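Local coordinates for epimerase family protein SDR39U1 (Homo sapiens, PDB 4B4O) that binds NADPH and is a putative NADP-dependent oxidoreductase of the short-chain dehydrogenase/reductase superfamily, at residues W103-T107 against W139-L145; I183-F189 against L261-K266; P191-I195 against A287-I291. The protein carries 3 engineered substitutions. One frame throughout, in Å; residues are numbered along the deposited sequence.

Contact 1 (W103-T107 against W139-L145); sequences WVLVT and WEAAARL. With NDP (NADPH dihydro-nicotinamide-adenine-dinucleotide phosphate), chain I.
Trp103 reaches from its strand to Ala143 and Leu145 on the segment 139-145, within the Rossmann-type domain that binds NADPH; strand 103-107 and helix 139-143 run nearly antiparallel, their axes 9.5 Å apart. At Trp103, CB carries CG anti to the backbone N (chi1 165°), which sends the indole across to that segment. Trp103 CD1 meets Leu145 CD1 at 3.7 Å. Trp103 NE1 donates to Ala143 O at 2.7 Å, and CZ2 rests on the Ala143 methyl. The NE1 bond lies in the indole plane and lands on a lone pair in the carbonyl plane, which helps to hold the rotation of the ring. Alanine suits position 143 because its small methyl lets the indole and Leu105 both close in; Leu105 CD2 is 3.6 Å from Ala143 CB. Further along, Thr107 uses its two branches differently. Its methyl CG2 sits over one face of Trp139 in a CH-pi contact, 3.9 Å from the centroid of the six-membered ring, while OG1 donates to Glu140 OE2. That carboxylate oxygen also forms a salt bridge with Arg156 of strand 151-161, which would favour the charged form of the glutamate in this buried place. Trp139 belongs to the cofactor pocket: Val106 O lies over the same face as the methyl, and at the ring edge Trp139 CZ2 stands 3.3 Å from O3D of the NADPH ribose.

Contact 2 (I183-F189 against L261-K266); sequences IGSGHQF and LLEGQK
Ile183 to Gly186 form a type II' beta turn whose start lies against Leu262, at the end of helix 255-262, and the two segments then approach to 4.5 Å between the CA atoms of Phe189 and Gly264. The contact joins a loop of the NAD-dependent epimerase/dehydratase family region to the DUF1731 region. Gly184 takes the positive phi of the turn, and a side chain there would crowd Leu262 CD2. That methyl instead packs on Ile183 CG2 at 3.6 Å. Gln188, bent at chi2 (-84°), folds its amide back between the two backbones. Gln188 NE2 gives one hydrogen to Ile183 O at 2.8 Å, nearly in the amide plane, and another to Leu261 O at 3.1 Å, tilted from that plane; glutamine suits the place because one NH2 group can satisfy two carbonyls. Water extends the polar seam: one molecule accepts from Ser185 N and donates to Leu262 O, a second links Phe189 N to Gly264 O. Gly264 has to be small, since a CB would run into Phe189 O, which its CA meets in a CA-H...O contact. Beyond it, Lys266 CB sits over the centre of the Phe189 ring, 3.5 Å from the centroid.

Contact 3 (P191-I195 against A287-I291); sequences PWIHI and ALKEI
His194 and Glu290 meet almost at right angles, joining strand 192-194 of the parallel Rossmann-type sheet to helix 284-293 of the DUF1731 region; the strand and helix directions make an acute angle. The imidazole and carboxylate planes stand 82° apart. NE2 of His194 donates to Glu290 OE1 at 2.8 Å with an N-H...O angle of 155°. Seen from the histidine the bond is well aimed, since the oxygen lies in the ring plane, but at the glutamate the donor comes from above the carboxylate plane. Two torsions bring the groups together: the imidazole CG is anti to the backbone N (chi1 -171°), reaching out from the strand, and the glutamate chain bends at chi2, turning its carboxylate back to the ring. The other ring nitrogen, ND1, accepts from the backbone N of Gly196, so His194 is also the N-cap of helix 195-207. Histidine suits this junction because its two nitrogens can accept on one edge and donate on another. With an alanine here, Glu290 OE1 would probably lose its NE2 partner and the first turn of helix 195-207 its side-chain cap.

Trp192 and Ala287 supply the apolar packing beside this polar pair. The Ala287 methyl faces the strand, and its small size lets the helix come close to the six-membered ring of Trp192. Ile291 CG1 lies obliquely to the imidazole, 4.1 Å from His194 NE2. The pyrrole end of Trp192 is held by a hydrogen bond from NE1 to Ser221 OG; at the other end, CZ3 touches Ala287 CB at 3.6 Å.

How the contacts relate
Contacts 1 and 3 are buried and reach the same parallel sheet, each laying a helix against a strand, on opposite sides of the chain's centre; contact 2 is partly buried, farther out, and joins loops to a helix end. Contact 1 stays within the epimerase/dehydratase region, contributes Val106, Thr107 and Trp139 to the cofactor pocket and combines aromatic packing with two buried hydrogen bonds, whereas contacts 2 and 3 both tie that region to the DUF1731 region. Contact 2 mixes apolar packing with bonds to backbone carbonyls and bridging waters, while contact 3 centres on a histidine-carboxylate pair. Contacts 2 and 3 touch where Gln265 OE1 packs 3.5 Å from Pro191 CG; contact 1 touches neither.

Contact 1 (W103-T107 against W139-L145)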
loop_
_atom_site.group_PDB
_atom_site.type_symbol
_atom_site.label_atom_id
_atom_site.label_comp_id
_atom_site.label_asym_id
_atom_site.label_seq_id
_atom_site.Cartn_x
_atom_site.Cartn_y
_atom_site.Cartn_z
ATOM N N TRP A 103 6.281 -14.943 -3.329
ATOM C CA TRP A 103 5.858 -13.873 -4.279
ATOM C C TRP A 103 4.741 -13.062 -3.675
ATOM O O TRP A 103 3.658 -13.576 -3.422
ATOM C CB TRP A 103 5.411 -14.511 -5.588
ATOM C CG TRP A 103 4.624 -13.690 -6.604
ATOM C CD1 TRP A 103 3.487 -14.087 -7.277
ATOM C CD2 TRP A 103 4.940 -12.375 -7.185
ATOM N NE1 TRP A 103 3.077 -13.140 -8.175
ATOM C CE2 TRP A 103 3.893 -12.098 -8.175
ATOM C CE3 TRP A 103 5.930 -11.432 -6.985
ATOM C CZ2 TRP A 103 3.854 -10.920 -8.901
ATOM C CZ3 TRP A 103 5.885 -10.250 -7.735
ATOM C CH2 TRP A 103 4.862 -9.997 -8.659
ATOM N N VAL A 104 5.018 -11.797 -3.402
ATOM C CA VAL A 104 4.128 -10.969 -2.611
ATOM C C VAL A 104 3.758 -9.702 -3.353
ATOM O O VAL A 104 4.636 -9.005 -3.844
ATOM C CB VAL A 104 4.806 -10.590 -1.301
ATOM C CG1 VAL A 104 3.837 -9.803 -0.426
ATOM C CG2 VAL A 104 5.336 -11.858 -0.635
ATOM N N LEU A 105 2.459 -9.411 -3.427
ATOM C CA LEU A 105 1.956 -8.203 -4.093
ATOM C C LEU A 105 1.275 -7.306 -3.099
ATOM O O LEU A 105 0.653 -7.782 -2.143
ATOM C CB LEU A 105 0.943 -8.576 -5.173
ATOM C CG LEU A 105 0.435 -7.409 -6.015
ATOM C CD1 LEU A 105 1.592 -6.680 -6.691
ATOM C CD2 LEU A 105 -0.533 -7.927 -7.061
ATOM N N VAL A 106 1.435 -5.999 -3.291
ATOM C CA VAL A 106 0.699 -5.020 -2.493
ATOM C C VAL A 106 -0.396 -4.468 -3.366
ATOM O O VAL A 106 -0.137 -3.978 -4.466
ATOM C CB VAL A 106 1.583 -3.852 -1.977
ATOM C CG1 VAL A 106 0.726 -2.711 -1.454
ATOM C CG2 VAL A 106 2.534 -4.313 -0.882
ATOM N N THR A 107 -1.634 -4.576 -2.892
ATOM C CA THR A 107 -2.752 -3.875 -3.530
ATOM C C THR A 107 -3.444 -3.039 -2.443
ATOM O O THR A 107 -2.760 -2.525 -1.542
ATOM C CB THR A 107 -3.674 -4.848 -4.274
ATOM O OG1 THR A 107 -4.369 -5.681 -3.338
ATOM C CG2 THR A 107 -2.863 -5.735 -5.209
ATOM N N TRP A 139 -5.409 -6.514 -10.961
ATOM C CA TRP A 139 -4.066 -6.444 -10.417
ATOM C C TRP A 139 -3.678 -7.744 -9.756
ATOM O O TRP A 139 -2.612 -8.287 -10.012
ATOM C CB TRP A 139 -4.061 -5.313 -9.403
ATOM C CG TRP A 139 -2.753 -4.709 -8.993
ATOM C CD1 TRP A 139 -1.467 -5.095 -9.333
ATOM C CD2 TRP A 139 -2.589 -3.579 -8.092
ATOM N NE1 TRP A 139 -0.543 -4.281 -8.717
ATOM C CE2 TRP A 139 -1.162 -3.354 -7.959
ATOM C CE3 TRP A 139 -3.457 -2.763 -7.410
ATOM C CZ2 TRP A 139 -0.658 -2.356 -7.169
ATOM C CZ3 TRP A 139 -2.927 -1.753 -6.613
ATOM C CH2 TRP A 139 -1.561 -1.553 -6.506
ATOM N N GLU A 140 -4.548 -8.252 -8.898
ATOM C CA GLU A 140 -4.312 -9.529 -8.250
ATOM C C GLU A 140 -4.317 -10.649 -9.275
ATOM O O GLU A 140 -3.491 -11.556 -9.211
ATOM C CB GLU A 140 -5.336 -9.761 -7.127
ATOM C CG GLU A 140 -5.126 -8.766 -5.988
ATOM C CD GLU A 140 -6.108 -8.885 -4.814
ATOM O OE1 GLU A 140 -6.902 -9.848 -4.755
ATOM O OE2 GLU A 140 -6.051 -7.984 -3.933
ATOM N N ALA A 141 -5.221 -10.580 -10.246
ATOM C CA ALA A 141 -5.251 -11.593 -11.308
ATOM C C ALA A 141 -3.913 -11.650 -12.042
ATOM O O ALA A 141 -3.457 -12.721 -12.447
ATOM C CB ALA A 141 -6.368 -11.299 -12.293
ATOM N N ALA A 142 -3.312 -10.484 -12.248
ATOM C CA ALA A 142 -2.078 -10.369 -12.989
ATOM C C ALA A 142 -0.933 -11.068 -12.247
ATOM O O ALA A 142 -0.003 -11.578 -12.869
ATOM C CB ALA A 142 -1.773 -8.905 -13.237
ATOM N N ALA A 143 -1.017 -11.086 -10.925
ATOM C CA ALA A 143 0.016 -11.698 -10.103
ATOM C C ALA A 143 -0.130 -13.211 -9.978
ATOM O O ALA A 143 0.807 -13.877 -9.540
ATOM C CB ALA A 143 0.016 -11.068 -8.710
ATOM N N ARG A 144 -1.303 -13.751 -10.300
ATOM C CA ARG A 144 -1.641 -15.111 -9.864
ATOM C C ARG A 144 -0.864 -16.165 -10.650
ATOM O O ARG A 144 -0.987 -16.257 -11.848
ATOM C CB ARG A 144 -3.150 -15.364 -9.983
ATOM C CG ARG A 144 -3.720 -16.771 -9.597
ATOM C CD ARG A 144 -5.141 -16.560 -9.141
ATOM N NE ARG A 144 -5.273 -15.731 -7.934
ATOM C CZ ARG A 144 -6.045 -14.640 -7.768
ATOM N NH1 ARG A 144 -6.857 -14.184 -8.720
ATOM N NH2 ARG A 144 -5.996 -13.987 -6.596
ATOM N N LEU A 145 -0.070 -16.946 -9.940
ATOM C CA LEU A 145 0.688 -18.045 -10.510
ATOM C C LEU A 145 -0.142 -19.311 -10.395
ATOM O O LEU A 145 -0.816 -19.520 -9.392
ATOM C CB LEU A 145 1.991 -18.271 -9.746
ATOM C CG LEU A 145 2.979 -17.106 -9.544
ATOM C CD1 LEU A 145 4.115 -17.490 -8.596
ATOM C CD2 LEU A 145 3.523 -16.668 -10.902
HETATM P PA NDP I . 5.408 5.201 -4.687
HETATM O O1A NDP I . 4.727 6.100 -5.749
HETATM O O2A NDP I . 6.317 5.821 -3.607
HETATM O O5B NDP I . 6.399 4.093 -5.360
HETATM C C5B NDP I . 6.029 3.612 -6.648
HETATM C C4B NDP I . 7.280 3.158 -7.357
HETATM O O4B NDP I . 6.865 2.484 -8.542
HETATM C C3B NDP I . 8.169 4.341 -7.755
HETATM O O3B NDP I . 9.342 4.494 -6.906
HETATM C C2B NDP I . 8.594 4.020 -9.180
HETATM O O2B NDP I . 9.860 3.378 -9.226
HETATM C C1B NDP I . 7.593 3.006 -9.643
HETATM N N9A NDP I . 6.667 3.722 -10.524
HETATM C C8A NDP I . 6.050 4.941 -10.394
HETATM N N7A NDP I . 5.305 5.198 -11.551
HETATM C C5A NDP I . 5.475 4.140 -12.388
HETATM C C6A NDP I . 5.010 3.725 -13.715
HETATM N N6A NDP I . 4.154 4.482 -14.432
HETATM N N1A NDP I . 5.440 2.547 -14.214
HETATM C C2A NDP I . 6.306 1.774 -13.497
HETATM N N3A NDP I . 6.757 2.070 -12.260
HETATM C C4A NDP I . 6.365 3.191 -11.699
HETATM O O3 NDP I . 4.141 4.397 -4.081
HETATM P PN NDP I . 4.119 3.731 -2.612
HETATM O O1N NDP I . 5.528 3.282 -2.258
HETATM O O2N NDP I . 3.424 4.655 -1.658
HETATM O O5D NDP I . 3.134 2.432 -2.848
HETATM C C5D NDP I . 3.662 1.420 -3.735
HETATM C C4D NDP I . 2.573 0.510 -4.266
HETATM O O4D NDP I . 1.709 0.275 -3.160
HETATM C C3D NDP I . 1.689 1.129 -5.367
HETATM O O3D NDP I . 1.355 0.125 -6.378
HETATM C C2D NDP I . 0.462 1.648 -4.610
HETATM O O2D NDP I . -0.811 1.573 -5.263
HETATM C C1D NDP I . 0.370 0.669 -3.470
HETATM N N1N NDP I . -0.325 1.207 -2.287
HETATM C C2N NDP I . 0.107 2.312 -1.663
HETATM C C3N NDP I . -0.551 2.803 -0.558
HETATM C C7N NDP I . -0.023 4.022 0.104
HETATM O O7N NDP I . 1.132 4.358 -0.151
HETATM N N7N NDP I . -0.775 4.724 0.947
HETATM C C4N NDP I . -1.731 2.100 0.018
HETATM C C5N NDP I . -2.108 0.904 -0.726
HETATM C C6N NDP I . -1.387 0.509 -1.837
HETATM P P2B NDP I . 10.954 3.829 -10.385
HETATM O O1X NDP I . 10.490 3.181 -11.673
HETATM O O2X NDP I . 10.942 5.385 -10.455
HETATM O O3X NDP I . 12.186 3.147 -9.740
#

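Contact 2 (I183-F189 against L261-K266)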
loop_
_atom_site.group_PDB
_atom_site.type_symbol
_atom_site.label_atom_id
_atom_site.label_comp_id
_atom_site.label_asym_id
_atom_site.label_seq_id
_atom_site.Cartn_x
_atom_site.Cartn_y
_atom_site.Cartn_z
ATOM N N ILE A 183 -11.962 15.629 6.641
ATOM C CA ILE A 183 -12.321 15.616 5.225
ATOM C C ILE A 183 -13.784 15.207 5.086
ATOM O O ILE A 183 -14.152 14.110 5.471
ATOM C CB ILE A 183 -11.464 14.607 4.441
ATOM C CG1 ILE A 183 -9.973 14.858 4.682
ATOM C CG2 ILE A 183 -11.790 14.677 2.969
ATOM C CD1 ILE A 183 -9.100 13.765 4.113
ATOM N N GLY A 184 -14.622 16.083 4.537
ATOM C CA GLY A 184 -16.049 15.791 4.405
ATOM C C GLY A 184 -16.768 15.813 5.753
ATOM O O GLY A 184 -16.554 16.715 6.559
ATOM N N SER A 185 -17.585 14.802 6.017
ATOM C CA SER A 185 -18.250 14.672 7.315
ATOM C C SER A 185 -17.276 14.269 8.417
ATOM O O SER A 185 -17.493 14.582 9.574
ATOM C CB SER A 185 -19.354 13.612 7.260
ATOM O OG SER A 185 -18.820 12.312 7.038
ATOM N N GLY A 186 -16.211 13.564 8.039
ATOM C CA GLY A 186 -15.253 13.030 8.992
ATOM C C GLY A 186 -15.684 11.707 9.577
ATOM O O GLY A 186 -14.910 11.044 10.266
ATOM N N HIS A 187 -16.912 11.302 9.286
ATOM C CA HIS A 187 -17.445 10.054 9.833
ATOM C C HIS A 187 -16.930 8.816 9.181
ATOM O O HIS A 187 -17.034 7.746 9.761
ATOM C CB HIS A 187 -18.969 10.074 9.797
ATOM C CG HIS A 187 -19.557 10.954 10.876
ATOM N ND1 HIS A 187 -20.278 12.053 10.626
ATOM C CD2 HIS A 187 -19.430 10.875 12.257
ATOM C CE1 HIS A 187 -20.641 12.629 11.792
ATOM N NE2 HIS A 187 -20.125 11.898 12.790
ATOM N N GLN A 188 -16.373 8.955 7.990
ATOM C CA GLN A 188 -15.924 7.813 7.207
ATOM C C GLN A 188 -14.761 7.058 7.867
ATOM O O GLN A 188 -13.928 7.641 8.548
ATOM C CB GLN A 188 -15.542 8.242 5.792
ATOM C CG GLN A 188 -14.285 9.101 5.656
ATOM C CD GLN A 188 -14.505 10.584 5.871
ATOM O OE1 GLN A 188 -15.464 11.017 6.529
ATOM N NE2 GLN A 188 -13.581 11.377 5.333
ATOM N N PHE A 189 -14.746 5.745 7.700
ATOM C CA PHE A 189 -13.678 4.933 8.235
ATOM C C PHE A 189 -12.355 5.301 7.565
ATOM O O PHE A 189 -12.293 5.634 6.364
ATOM C CB PHE A 189 -13.962 3.445 8.078
ATOM C CG PHE A 189 -15.107 2.953 8.913
ATOM C CD1 PHE A 189 -15.021 2.923 10.305
ATOM C CD2 PHE A 189 -16.274 2.510 8.311
ATOM C CE1 PHE A 189 -16.076 2.478 11.079
ATOM C CE2 PHE A 189 -17.337 2.070 9.082
ATOM C CZ PHE A 189 -17.236 2.045 10.466
ATOM N N LEU A 261 -10.924 9.512 -0.389
ATOM C CA LEU A 261 -10.737 10.513 0.669
ATOM C C LEU A 261 -12.013 10.752 1.498
ATOM O O LEU A 261 -11.943 10.881 2.723
ATOM C CB LEU A 261 -10.235 11.847 0.069
ATOM C CG LEU A 261 -8.761 12.023 -0.340
ATOM C CD1 LEU A 261 -8.437 10.992 -1.409
ATOM C CD2 LEU A 261 -8.438 13.408 -0.887
ATOM N N LEU A 262 -13.160 10.828 0.828
ATOM C CA LEU A 262 -14.438 11.174 1.467
ATOM C C LEU A 262 -15.193 9.982 2.031
ATOM O O LEU A 262 -16.071 10.146 2.866
ATOM C CB LEU A 262 -15.353 11.886 0.467
ATOM C CG LEU A 262 -14.869 13.212 -0.124
ATOM C CD1 LEU A 262 -15.785 13.633 -1.255
ATOM C CD2 LEU A 262 -14.792 14.287 0.939
ATOM N N GLU A 263 -14.839 8.782 1.587
ATOM C CA GLU A 263 -15.503 7.576 2.048
ATOM C C GLU A 263 -14.487 6.578 2.565
ATOM O O GLU A 263 -13.281 6.805 2.483
ATOM C CB GLU A 263 -16.323 6.960 0.914
ATOM C CG GLU A 263 -17.283 7.924 0.230
ATOM C CD GLU A 263 -18.191 7.236 -0.769
ATOM O OE1 GLU A 263 -18.795 6.213 -0.404
ATOM O OE2 GLU A 263 -18.293 7.717 -1.919
ATOM N N GLY A 264 -14.982 5.473 3.106
ATOM C CA GLY A 264 -14.128 4.486 3.743
ATOM C C GLY A 264 -14.731 3.127 4.037
ATOM O O GLY A 264 -15.936 2.938 4.002
ATOM N N GLN A 265 -13.837 2.184 4.319
ATOM C CA GLN A 265 -14.173 0.788 4.596
ATOM C C GLN A 265 -13.685 0.472 5.998
ATOM O O GLN A 265 -12.526 0.780 6.338
ATOM C CB GLN A 265 -13.394 -0.176 3.683
ATOM C CG GLN A 265 -13.327 0.130 2.200
ATOM C CD GLN A 265 -12.321 1.184 1.804
ATOM O OE1 GLN A 265 -11.612 1.739 2.632
ATOM N NE2 GLN A 265 -12.242 1.445 0.495
ATOM N N LYS A 266 -14.503 -0.200 6.796
ATOM C CA LYS A 266 -14.015 -0.737 8.064
ATOM C C LYS A 266 -13.360 -2.087 7.779
ATOM O O LYS A 266 -14.031 -3.045 7.396
ATOM C CB LYS A 266 -15.170 -0.848 9.054
ATOM C CG LYS A 266 -14.902 -1.641 10.329
ATOM C CD LYS A 266 -13.747 -1.113 11.177
ATOM C CE LYS A 266 -13.680 -1.810 12.562
ATOM N NZ LYS A 266 -14.973 -2.118 13.286
HETATM O O HOH W 1 -17.493 12.596 4.347
HETATM O O HOH W 2 -17.148 4.927 5.990
#

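Contact 3 (P191-I195 against A287-I291)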
loop_
_atom_site.group_PDB
_atom_site.type_symbol
_atom_site.label_atom_id
_atom_site.label_comp_id
_atom_site.label_asym_id
_atom_site.label_seq_id
_atom_site.Cartn_x
_atom_site.Cartn_y
_atom_site.Cartn_z
ATOM N N PRO A 191 -9.046 3.454 7.142
ATOM C CA PRO A 191 -8.126 2.311 7.230
ATOM C C PRO A 191 -6.700 2.800 7.017
ATOM O O PRO A 191 -6.423 3.437 5.995
ATOM C CB PRO A 191 -8.559 1.401 6.068
ATOM C CG PRO A 191 -9.202 2.302 5.090
ATOM C CD PRO A 191 -9.795 3.453 5.878
ATOM N N TRP A 192 -5.825 2.519 7.972
ATOM C CA TRP A 192 -4.479 3.039 7.926
ATOM C C TRP A 192 -3.531 2.010 8.448
ATOM O O TRP A 192 -3.943 1.062 9.127
ATOM C CB TRP A 192 -4.406 4.301 8.775
ATOM C CG TRP A 192 -4.630 4.011 10.227
ATOM C CD1 TRP A 192 -5.822 3.971 10.906
ATOM C CD2 TRP A 192 -3.611 3.647 11.215
ATOM N NE1 TRP A 192 -5.620 3.631 12.200
ATOM C CE2 TRP A 192 -4.320 3.420 12.455
ATOM C CE3 TRP A 192 -2.222 3.490 11.182
ATOM C CZ2 TRP A 192 -3.672 3.048 13.608
ATOM C CZ3 TRP A 192 -1.572 3.112 12.347
ATOM C CH2 TRP A 192 -2.288 2.903 13.540
ATOM N N ILE A 193 -2.246 2.199 8.166
ATOM C CA ILE A 193 -1.180 1.390 8.753
ATOM C C ILE A 193 0.091 2.229 8.817
ATOM O O ILE A 193 0.342 3.066 7.945
ATOM C CB ILE A 193 -0.916 0.105 7.937
ATOM C CG1 ILE A 193 0.009 -0.849 8.695
ATOM C CG2 ILE A 193 -0.334 0.408 6.543
ATOM C CD1 ILE A 193 0.062 -2.235 8.077
ATOM N N HIS A 194 0.876 2.038 9.869
ATOM C CA HIS A 194 2.164 2.688 9.969
ATOM C C HIS A 194 3.099 2.015 9.001
ATOM O O HIS A 194 3.082 0.799 8.852
ATOM C CB HIS A 194 2.703 2.611 11.378
ATOM C CG HIS A 194 3.929 3.457 11.598
ATOM N ND1 HIS A 194 5.162 3.052 11.238
ATOM C CD2 HIS A 194 4.077 4.729 12.137
ATOM C CE1 HIS A 194 6.051 4.003 11.558
ATOM N NE2 HIS A 194 5.387 5.029 12.103
ATOM N N ILE A 195 3.911 2.813 8.319
ATOM C CA ILE A 195 4.812 2.277 7.315
ATOM C C ILE A 195 5.676 1.158 7.869
ATOM O O ILE A 195 5.971 0.214 7.165
ATOM C CB ILE A 195 5.739 3.352 6.688
ATOM C CG1 ILE A 195 6.559 2.698 5.557
ATOM C CG2 ILE A 195 6.656 3.970 7.760
ATOM C CD1 ILE A 195 6.628 3.440 4.269
ATOM N N ALA A 287 1.151 5.664 16.602
ATOM C CA ALA A 287 1.664 5.779 15.249
ATOM C C ALA A 287 1.970 7.230 14.895
ATOM O O ALA A 287 3.066 7.536 14.415
ATOM C CB ALA A 287 0.693 5.173 14.257
ATOM N N LEU A 288 1.017 8.124 15.139
ATOM C CA LEU A 288 1.189 9.538 14.779
ATOM C C LEU A 288 2.220 10.235 15.655
ATOM O O LEU A 288 2.920 11.129 15.207
ATOM C CB LEU A 288 -0.154 10.272 14.776
ATOM C CG LEU A 288 -1.135 9.734 13.708
ATOM C CD1 LEU A 288 -2.431 10.539 13.707
ATOM C CD2 LEU A 288 -0.557 9.735 12.311
ATOM N N LYS A 289 2.346 9.774 16.889
ATOM C CA LYS A 289 3.377 10.260 17.811
ATOM C C LYS A 289 4.805 9.936 17.302
ATOM O O LYS A 289 5.686 10.790 17.377
ATOM C CB LYS A 289 3.133 9.688 19.214
ATOM C CG LYS A 289 4.126 10.080 20.297
ATOM C CD LYS A 289 3.593 9.688 21.680
ATOM C CE LYS A 289 4.671 9.289 22.699
ATOM N NZ LYS A 289 5.534 10.392 23.188
ATOM N N GLU A 290 5.019 8.731 16.769
ATOM C CA GLU A 290 6.294 8.381 16.140
ATOM C C GLU A 290 6.610 9.321 14.978
ATOM O O GLU A 290 7.713 9.854 14.870
ATOM C CB GLU A 290 6.264 6.932 15.629
ATOM C CG GLU A 290 7.609 6.364 15.160
ATOM C CD GLU A 290 8.055 6.819 13.755
ATOM O OE1 GLU A 290 7.209 7.023 12.853
ATOM O OE2 GLU A 290 9.293 6.929 13.545
ATOM N N ILE A 291 5.631 9.515 14.106
ATOM C CA ILE A 291 5.793 10.382 12.948
ATOM C C ILE A 291 6.090 11.819 13.363
ATOM O O ILE A 291 6.972 12.454 12.814
ATOM C CB ILE A 291 4.544 10.344 12.040
ATOM C CG1 ILE A 291 4.435 8.982 11.342
ATOM C CG2 ILE A 291 4.561 11.465 11.014
ATOM C CD1 ILE A 291 3.100 8.790 10.638
#